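Local structure of uncharacterized protein (Bacteroides uniformis, 4K61) at residues 101-112 / 124-134. The protein is of unknown function but belongs to the putative beta-lactamase-inhibitor-like family of the PepSY clan. Residues are numbered along the deposited sequence; the frame is centred on the assembly and turned at random.
Sequences EVGMANLQTKYQ and ARNVTYTYNPL
Gln112 and Arg125 form the hydrogen-bonded pair at one end of this antiparallel hairpin contact, and their side chains run alongside each other. With Gln112 CG anti to its own backbone nitrogen (chi1 178°), the extended chain delivers the amide to two partners. Gln112 OE1 takes a nearly straight hydrogen bond from Arg125 NH2 (3.0 Å) at the guanidinium edge, and Gln112 NE2 donates to Pro133 O (3.0 Å) from above the proline's carbonyl plane, tying the returning tail to the strand. A water bridges Gln112 O and OE1 to Arg125 NE. Packing is close at the base of this side chain: buried Val127 lays CG1 against Gln112 CB (3.8 Å) and CG2 against the Glu101 carboxylate. Beyond the end of strand 121-126, Thr128 OG1 accepts from Lys110 N (2.9 Å). Asn126 OD1 accepts from Thr128 N, closing an Asx turn as the backbone leaves the sheet, and also from Thr128 OG1 (2.7 Å). The solvent side is looser: Tyr111 crosses exposed Asn126 obliquely, Tyr111 CE1 to Asn126 CB 3.9 Å, and a water joins their polar ends. Strand 121-126 is outermost in the chain's antiparallel sheet; strand 110-115 separates it from strand 97-103, Leu134 reaches strand 82-90, and Thr138 of helix 136-139 bonds Pro133 O and Arg125 NH2.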
loop_
_atom_site.group_PDB
_atom_site.type_symbol
_atom_site.label_atom_id
_atom_site.label_comp_id
_atom_site.label_asym_id
_atom_site.label_seq_id
_atom_site.Cartn_x
_atom_site.Cartn_y
_atom_site.Cartn_z
ATOM N N GLU A 101 1.868 4.634 -8.466
ATOM C CA GLU A 101 2.824 4.048 -9.404
ATOM C C GLU A 101 2.438 4.422 -10.821
ATOM O O GLU A 101 1.273 4.258 -11.206
ATOM C CB GLU A 101 2.925 2.532 -9.277
ATOM C CG GLU A 101 4.094 2.011 -10.102
ATOM C CD GLU A 101 4.587 0.624 -9.694
ATOM O OE1 GLU A 101 4.389 0.231 -8.518
ATOM O OE2 GLU A 101 5.233 -0.043 -10.542
ATOM N N VAL A 102 3.415 4.923 -11.582
ATOM C CA VAL A 102 3.196 5.272 -12.982
ATOM C C VAL A 102 4.143 4.514 -13.896
ATOM O O VAL A 102 5.303 4.287 -13.525
ATOM C CB VAL A 102 3.366 6.770 -13.241
ATOM C CG1 VAL A 102 2.326 7.554 -12.471
ATOM C CG2 VAL A 102 4.760 7.262 -12.869
ATOM N N GLY A 103 3.658 4.199 -15.096
ATOM C CA GLY A 103 4.463 3.649 -16.180
ATOM C C GLY A 103 4.601 4.766 -17.207
ATOM O O GLY A 103 3.637 5.458 -17.497
HETATM N N MSE A 104 5.805 4.984 -17.736
HETATM C CA MSE A 104 6.038 6.110 -18.670
HETATM C C MSE A 104 5.814 5.723 -20.102
HETATM O O MSE A 104 5.630 4.537 -20.430
HETATM C CB MSE A 104 7.426 6.721 -18.497
HETATM C CG MSE A 104 7.717 7.144 -17.064
HETATM SE SE MSE A 104 6.507 8.544 -16.340
HETATM C CE MSE A 104 7.084 9.973 -17.585
ATOM N N ALA A 105 5.834 6.750 -20.955
ATOM C CA ALA A 105 5.605 6.622 -22.399
ATOM C C ALA A 105 6.388 5.481 -23.051
ATOM O O ALA A 105 5.811 4.677 -23.795
ATOM C CB ALA A 105 5.943 7.932 -23.096
ATOM N N ASN A 106 7.695 5.425 -22.774
ATOM C CA ASN A 106 8.570 4.356 -23.300
ATOM C C ASN A 106 8.696 3.172 -22.337
ATOM O O ASN A 106 9.786 2.700 -21.967
ATOM C CB ASN A 106 9.934 4.879 -23.797
ATOM C CG ASN A 106 10.022 4.950 -25.329
ATOM O OD1 ASN A 106 9.682 3.992 -26.030
ATOM N ND2 ASN A 106 10.499 6.079 -25.851
ATOM N N LEU A 107 7.517 2.750 -21.905
ATOM C CA LEU A 107 7.236 1.370 -21.599
ATOM C C LEU A 107 7.841 0.705 -20.341
ATOM O O LEU A 107 7.080 0.400 -19.438
ATOM C CB LEU A 107 7.478 0.526 -22.853
ATOM C CG LEU A 107 6.426 0.641 -23.967
ATOM C CD1 LEU A 107 5.099 1.282 -23.540
ATOM C CD2 LEU A 107 7.011 1.333 -25.195
ATOM N N GLN A 108 9.141 0.415 -20.277
ATOM C CA GLN A 108 9.675 -0.392 -19.168
ATOM C C GLN A 108 9.606 0.407 -17.852
ATOM O O GLN A 108 9.273 -0.127 -16.803
ATOM C CB GLN A 108 11.138 -0.846 -19.413
ATOM C CG GLN A 108 11.556 -1.159 -20.840
ATOM C CD GLN A 108 12.486 -0.128 -21.408
ATOM O OE1 GLN A 108 13.388 0.348 -20.723
ATOM N NE2 GLN A 108 12.275 0.231 -22.661
ATOM N N THR A 109 9.909 1.687 -17.952
ATOM C CA THR A 109 10.150 2.514 -16.764
ATOM C C THR A 109 8.940 2.708 -15.842
ATOM O O THR A 109 7.889 3.162 -16.286
ATOM C CB THR A 109 10.697 3.884 -17.178
ATOM O OG1 THR A 109 11.801 3.696 -18.062
ATOM C CG2 THR A 109 11.185 4.660 -15.980
ATOM N N LYS A 110 9.112 2.394 -14.552
ATOM C CA LYS A 110 8.069 2.611 -13.553
ATOM C C LYS A 110 8.598 3.483 -12.405
ATOM O O LYS A 110 9.739 3.293 -11.974
ATOM C CB LYS A 110 7.565 1.285 -13.030
ATOM C CG LYS A 110 6.825 0.465 -14.105
ATOM C CD LYS A 110 6.481 -0.929 -13.634
ATOM C CE LYS A 110 5.373 -1.623 -14.416
ATOM N NZ LYS A 110 5.363 -1.251 -15.851
ATOM N N TYR A 111 7.776 4.424 -11.961
ATOM C CA TYR A 111 8.093 5.266 -10.801
ATOM C C TYR A 111 7.040 5.100 -9.732
ATOM O O TYR A 111 5.841 4.903 -10.036
ATOM C CB TYR A 111 8.173 6.755 -11.164
ATOM C CG TYR A 111 9.250 7.092 -12.151
ATOM C CD1 TYR A 111 10.588 7.158 -11.753
ATOM C CD2 TYR A 111 8.955 7.330 -13.478
ATOM C CE1 TYR A 111 11.608 7.435 -12.660
ATOM C CE2 TYR A 111 9.966 7.631 -14.392
ATOM C CZ TYR A 111 11.286 7.681 -13.975
ATOM O OH TYR A 111 12.274 7.968 -14.878
ATOM N N GLN A 112 7.482 5.140 -8.488
ATOM C CA GLN A 112 6.596 5.191 -7.357
ATOM C C GLN A 112 6.768 6.531 -6.654
ATOM O O GLN A 112 7.896 6.893 -6.244
ATOM C CB GLN A 112 6.884 4.073 -6.398
ATOM C CG GLN A 112 6.006 4.092 -5.146
ATOM C CD GLN A 112 6.550 3.129 -4.101
ATOM O OE1 GLN A 112 7.544 3.420 -3.402
ATOM N NE2 GLN A 112 5.901 1.993 -3.987
ATOM N N ALA A 124 10.227 9.916 -4.303
ATOM C CA ALA A 124 9.922 9.289 -5.601
ATOM C C ALA A 124 11.089 8.394 -5.942
ATOM O O ALA A 124 12.261 8.752 -5.714
ATOM C CB ALA A 124 9.703 10.336 -6.679
ATOM N N ARG A 125 10.792 7.237 -6.522
ATOM C CA ARG A 125 11.804 6.273 -6.868
ATOM C C ARG A 125 11.509 5.595 -8.193
ATOM O O ARG A 125 10.338 5.364 -8.523
ATOM C CB ARG A 125 11.882 5.208 -5.804
ATOM C CG ARG A 125 12.527 5.741 -4.522
ATOM C CD ARG A 125 12.713 4.639 -3.490
ATOM N NE ARG A 125 11.454 3.952 -3.260
ATOM C CZ ARG A 125 11.355 2.771 -2.667
ATOM N NH1 ARG A 125 12.447 2.170 -2.197
ATOM N NH2 ARG A 125 10.159 2.201 -2.516
ATOM N N ASN A 126 12.581 5.295 -8.906
ATOM C CA ASN A 126 12.487 4.421 -10.068
ATOM C C ASN A 126 12.379 3.010 -9.527
ATOM O O ASN A 126 13.342 2.462 -8.965
ATOM C CB ASN A 126 13.700 4.604 -10.954
ATOM C CG ASN A 126 13.632 3.770 -12.205
ATOM O OD1 ASN A 126 13.115 2.654 -12.183
ATOM N ND2 ASN A 126 14.226 4.281 -13.284
ATOM N N VAL A 127 11.236 2.389 -9.728
ATOM C CA VAL A 127 10.991 1.049 -9.192
ATOM C C VAL A 127 10.937 -0.027 -10.274
ATOM O O VAL A 127 10.466 -1.131 -10.001
ATOM C CB VAL A 127 9.710 0.983 -8.320
ATOM C CG1 VAL A 127 9.887 1.832 -7.072
ATOM C CG2 VAL A 127 8.437 1.396 -9.074
ATOM N N THR A 128 11.363 0.314 -11.480
ATOM C CA THR A 128 11.373 -0.606 -12.623
ATOM C C THR A 128 11.919 -1.977 -12.253
ATOM O O THR A 128 11.371 -3.004 -12.665
ATOM C CB THR A 128 12.205 -0.041 -13.765
ATOM O OG1 THR A 128 11.750 1.272 -14.082
ATOM C CG2 THR A 128 12.119 -0.921 -15.010
ATOM N N TYR A 129 13.004 -1.997 -11.485
ATOM C CA TYR A 129 13.685 -3.246 -11.176
ATOM C C TYR A 129 13.556 -3.612 -9.695
ATOM O O TYR A 129 14.384 -4.343 -9.142
ATOM C CB TYR A 129 15.134 -3.132 -11.647
ATOM C CG TYR A 129 15.219 -2.769 -13.112
ATOM C CD1 TYR A 129 14.826 -3.679 -14.080
ATOM C CD2 TYR A 129 15.610 -1.499 -13.523
ATOM C CE1 TYR A 129 14.885 -3.364 -15.431
ATOM C CE2 TYR A 129 15.658 -1.164 -14.872
ATOM C CZ TYR A 129 15.295 -2.118 -15.819
ATOM O OH TYR A 129 15.357 -1.830 -17.164
ATOM N N THR A 130 12.495 -3.113 -9.074
ATOM C CA THR A 130 12.136 -3.436 -7.704
ATOM C C THR A 130 11.007 -4.451 -7.729
ATOM O O THR A 130 9.957 -4.223 -8.336
ATOM C CB THR A 130 11.646 -2.190 -6.954
ATOM O OG1 THR A 130 12.633 -1.162 -7.069
ATOM C CG2 THR A 130 11.408 -2.512 -5.492
ATOM N N TYR A 131 11.226 -5.575 -7.059
ATOM C CA TYR A 131 10.297 -6.703 -7.082
ATOM C C TYR A 131 8.943 -6.428 -6.382
ATOM O O TYR A 131 7.861 -6.681 -6.955
ATOM C CB TYR A 131 11.047 -7.916 -6.481
ATOM C CG TYR A 131 10.237 -8.886 -5.642
ATOM C CD1 TYR A 131 9.233 -9.649 -6.224
ATOM C CD2 TYR A 131 10.506 -9.070 -4.269
ATOM C CE1 TYR A 131 8.499 -10.550 -5.477
ATOM C CE2 TYR A 131 9.771 -9.970 -3.512
ATOM C CZ TYR A 131 8.774 -10.708 -4.123
ATOM O OH TYR A 131 8.040 -11.602 -3.380
ATOM N N ASN A 132 9.009 -5.887 -5.165
ATOM C CA ASN A 132 7.805 -5.695 -4.335
ATOM C C ASN A 132 7.762 -4.265 -3.802
ATOM O O ASN A 132 7.972 -4.027 -2.613
ATOM C CB ASN A 132 7.810 -6.731 -3.205
ATOM C CG ASN A 132 6.525 -6.735 -2.394
ATOM O OD1 ASN A 132 5.449 -6.396 -2.895
ATOM N ND2 ASN A 132 6.633 -7.133 -1.134
ATOM N N PRO A 133 7.543 -3.295 -4.703
ATOM C CA PRO A 133 7.678 -1.867 -4.354
ATOM C C PRO A 133 6.748 -1.349 -3.242
ATOM O O PRO A 133 7.116 -0.388 -2.548
ATOM C CB PRO A 133 7.399 -1.149 -5.670
ATOM C CG PRO A 133 6.674 -2.119 -6.511
ATOM C CD PRO A 133 7.105 -3.486 -6.093
ATOM N N LEU A 134 5.600 -1.992 -3.051
ATOM C CA LEU A 134 4.718 -1.643 -1.913
ATOM C C LEU A 134 4.954 -2.506 -0.692
ATOM O O LEU A 134 4.282 -2.348 0.331
ATOM C CB LEU A 134 3.247 -1.760 -2.302
ATOM C CG LEU A 134 2.787 -0.671 -3.256
ATOM C CD1 LEU A 134 1.425 -1.042 -3.777
ATOM C CD2 LEU A 134 2.791 0.689 -2.574
HETATM O O HOH W 1 15.024 7.327 -13.357
HETATM O O HOH W 2 9.014 5.952 -3.629
#